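Local coordinates for PbSGBP-B lipoprotein (Prevotella bryantii B14, PDB 6D2Y) that probably binds polysaccharide at the cell surface, as a magnesium-containing lipoprotein of a polysaccharide utilization locus, at residues 375-385 with 438-446. Numbering follows the deposited sequence.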
# COMPACT_ATOMS: atom_id res chain seq x y z
N MSE A 375 -11.14 7.69 -5.14
CA MSE A 375 -11.83 7.78 -6.41
C MSE A 375 -11.04 7.12 -7.54
O MSE A 375 -10.49 7.81 -8.40
CB MSE A 375 -12.10 9.24 -6.79
CG MSE A 375 -10.91 10.20 -6.56
SE MSE A 375 -11.41 12.05 -6.21
CE MSE A 375 -12.68 12.24 -7.67
N PRO A 376 -11.00 5.79 -7.57
CA PRO A 376 -10.26 5.10 -8.65
C PRO A 376 -10.90 5.26 -10.01
O PRO A 376 -10.26 4.95 -11.02
CB PRO A 376 -10.26 3.64 -8.20
CG PRO A 376 -11.50 3.51 -7.37
CD PRO A 376 -11.67 4.84 -6.67
N TRP A 377 -12.15 5.73 -10.08
CA TRP A 377 -12.79 5.99 -11.36
C TRP A 377 -12.25 7.25 -12.04
O TRP A 377 -12.56 7.47 -13.22
CB TRP A 377 -14.31 6.11 -11.18
CG TRP A 377 -14.74 7.07 -10.11
CD1 TRP A 377 -15.05 6.77 -8.82
CD2 TRP A 377 -14.92 8.49 -10.25
NE1 TRP A 377 -15.41 7.91 -8.14
CE2 TRP A 377 -15.34 8.98 -9.00
CE3 TRP A 377 -14.77 9.38 -11.32
CZ2 TRP A 377 -15.60 10.33 -8.78
CZ3 TRP A 377 -15.03 10.72 -11.10
CH2 TRP A 377 -15.44 11.18 -9.84
N TYR A 378 -11.46 8.05 -11.34
CA TYR A 378 -10.86 9.27 -11.89
C TYR A 378 -9.38 8.98 -12.14
O TYR A 378 -8.57 8.98 -11.20
CB TYR A 378 -11.05 10.45 -10.95
CG TYR A 378 -10.75 11.78 -11.59
CD1 TYR A 378 -9.75 12.60 -11.08
CD2 TYR A 378 -11.46 12.23 -12.69
CE1 TYR A 378 -9.46 13.82 -11.66
CE2 TYR A 378 -11.18 13.44 -13.28
CZ TYR A 378 -10.18 14.24 -12.76
OH TYR A 378 -9.90 15.45 -13.34
N SER A 379 -9.03 8.74 -13.40
CA SER A 379 -7.67 8.37 -13.79
C SER A 379 -7.20 9.33 -14.87
O SER A 379 -7.73 9.32 -15.99
CB SER A 379 -7.62 6.93 -14.30
OG SER A 379 -7.78 6.88 -15.70
N ASN A 380 -6.21 10.16 -14.53
CA ASN A 380 -5.60 11.08 -15.47
C ASN A 380 -6.68 11.99 -16.08
O ASN A 380 -7.15 11.80 -17.20
CB ASN A 380 -4.79 10.29 -16.52
CG ASN A 380 -4.46 11.09 -17.78
OD1 ASN A 380 -4.46 12.33 -17.77
ND2 ASN A 380 -4.17 10.38 -18.87
N SER A 381 -7.11 12.94 -15.25
CA SER A 381 -8.02 14.03 -15.60
C SER A 381 -9.30 13.56 -16.30
O SER A 381 -10.04 14.40 -16.84
CB SER A 381 -7.31 15.07 -16.48
OG SER A 381 -6.73 16.09 -15.69
N SER A 382 -9.59 12.26 -16.30
CA SER A 382 -10.75 11.73 -16.98
C SER A 382 -11.42 10.69 -16.10
O SER A 382 -10.76 9.95 -15.37
CB SER A 382 -10.38 11.11 -18.34
OG SER A 382 -11.23 10.03 -18.66
N ALA A 383 -12.75 10.63 -16.19
CA ALA A 383 -13.56 9.73 -15.38
C ALA A 383 -14.06 8.58 -16.24
O ALA A 383 -14.52 8.78 -17.37
CB ALA A 383 -14.74 10.48 -14.75
N SER A 384 -13.99 7.37 -15.68
CA SER A 384 -14.45 6.17 -16.36
C SER A 384 -15.11 5.25 -15.34
O SER A 384 -14.89 5.36 -14.13
CB SER A 384 -13.30 5.43 -17.06
OG SER A 384 -12.30 5.05 -16.13
N LEU A 385 -15.93 4.33 -15.84
CA LEU A 385 -16.58 3.34 -14.98
C LEU A 385 -15.52 2.38 -14.43
O LEU A 385 -14.90 1.63 -15.18
CB LEU A 385 -17.65 2.57 -15.75
CG LEU A 385 -18.99 3.26 -15.96
CD1 LEU A 385 -19.91 2.41 -16.83
CD2 LEU A 385 -19.64 3.57 -14.63
N VAL A 438 -13.81 21.51 -6.26
CA VAL A 438 -12.54 21.23 -6.90
C VAL A 438 -12.55 19.79 -7.41
O VAL A 438 -11.95 19.48 -8.45
CB VAL A 438 -11.36 21.49 -5.94
CG1 VAL A 438 -10.15 20.63 -6.28
CG2 VAL A 438 -10.99 22.97 -5.96
N LEU A 439 -13.24 18.91 -6.69
CA LEU A 439 -13.38 17.54 -7.14
C LEU A 439 -14.13 17.50 -8.47
O LEU A 439 -14.89 18.42 -8.79
CB LEU A 439 -14.12 16.70 -6.10
CG LEU A 439 -13.44 16.59 -4.73
CD1 LEU A 439 -14.46 16.67 -3.61
CD2 LEU A 439 -12.61 15.31 -4.63
N PRO A 440 -13.93 16.45 -9.27
CA PRO A 440 -14.49 16.43 -10.63
C PRO A 440 -15.79 15.65 -10.75
O PRO A 440 -16.14 14.84 -9.88
CB PRO A 440 -13.38 15.77 -11.45
CG PRO A 440 -12.63 14.90 -10.45
CD PRO A 440 -13.01 15.32 -9.05
N ASP A 441 -16.51 15.89 -11.84
CA ASP A 441 -17.68 15.12 -12.19
C ASP A 441 -17.27 13.75 -12.74
O ASP A 441 -16.11 13.52 -13.11
CB ASP A 441 -18.53 15.86 -13.22
CG ASP A 441 -19.25 17.06 -12.63
OD1 ASP A 441 -19.22 17.22 -11.39
OD2 ASP A 441 -19.84 17.84 -13.40
N GLY A 442 -18.24 12.85 -12.80
CA GLY A 442 -18.03 11.53 -13.36
C GLY A 442 -19.05 11.23 -14.44
O GLY A 442 -19.56 12.13 -15.11
N VAL A 443 -19.33 9.94 -14.62
CA VAL A 443 -20.36 9.47 -15.54
C VAL A 443 -21.49 8.85 -14.72
O VAL A 443 -21.25 8.23 -13.68
CB VAL A 443 -19.79 8.48 -16.57
CG1 VAL A 443 -18.56 9.06 -17.24
CG2 VAL A 443 -19.46 7.14 -15.92
N GLU A 444 -22.72 9.05 -15.19
CA GLU A 444 -23.87 8.51 -14.48
C GLU A 444 -23.79 6.99 -14.43
O GLU A 444 -23.44 6.33 -15.42
CB GLU A 444 -25.17 8.94 -15.17
CG GLU A 444 -26.44 8.56 -14.43
CD GLU A 444 -27.69 8.90 -15.21
OE1 GLU A 444 -27.67 8.78 -16.46
OE2 GLU A 444 -28.69 9.30 -14.59
N CYS A 445 -24.09 6.42 -13.27
CA CYS A 445 -23.89 5.00 -13.05
C CYS A 445 -24.92 4.48 -12.06
O CYS A 445 -25.73 5.24 -11.51
CB CYS A 445 -22.47 4.72 -12.56
SG CYS A 445 -21.92 5.78 -11.20
N THR A 446 -24.89 3.17 -11.84
CA THR A 446 -25.66 2.50 -10.80
C THR A 446 -24.68 1.61 -10.05
O THR A 446 -24.63 0.39 -10.28
CB THR A 446 -26.82 1.69 -11.38
OG1 THR A 446 -26.32 0.76 -12.35
CG2 THR A 446 -27.83 2.62 -12.05
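Pro440 packs against the phenol ring of Tyr378 in a CH-pi contact that shows how two irregular loops can pack together without a hydrogen bond between them. Its CG sits 3.4 Å from the centroid of the Tyr378 ring, only 9° off the normal, so this one corner of the pyrrolidine points into the middle of the face, with CB leaning toward the hydroxyl end. From another side the end of selenomethionine Met375 abuts the same proline, its CE 3.4 Å from Pro440 CD, tighter than usual van der Waals contact, while its SE touches Leu439 CD2. The bend at the end of the Met375 chain (chi3 -48°) turns the methyl onto the proline. Trp377 uses the rim of its six-membered ring instead of a face: CH2 lies 3.7 Å from Pro440 O, in the plane of the indole, and CZ3 lies 3.6 Å from Asp441 O. Beside it, Ala383 CB reaches Gly442 CA at 3.7 Å, where the CA atoms of the two segments come closest. Farther along, Leu385 CD2 touches both Val443 CG2 and Cys445 CB.

Polar ties act within or beyond the two segments. A type I turn from Met375 to Tyr378 and the hydrogen bond from Ser384 N to Trp377 O (2.8 Å) shape the first loop, and Trp325 meets the Trp377 ring edge-to-face. On the other loop, Asp441 forms a salt bridge with Lys430, and backbone hydrogen bonds tie Gly442 to Ala270 and Val443 to Gly326. The result is largely apolar loop-to-loop packing in the xyloglucan-binding-family domain of a beta-sandwich protein, joining the 372-374/393-398 and 423-428/449-458 strand connections away from the magnesium site.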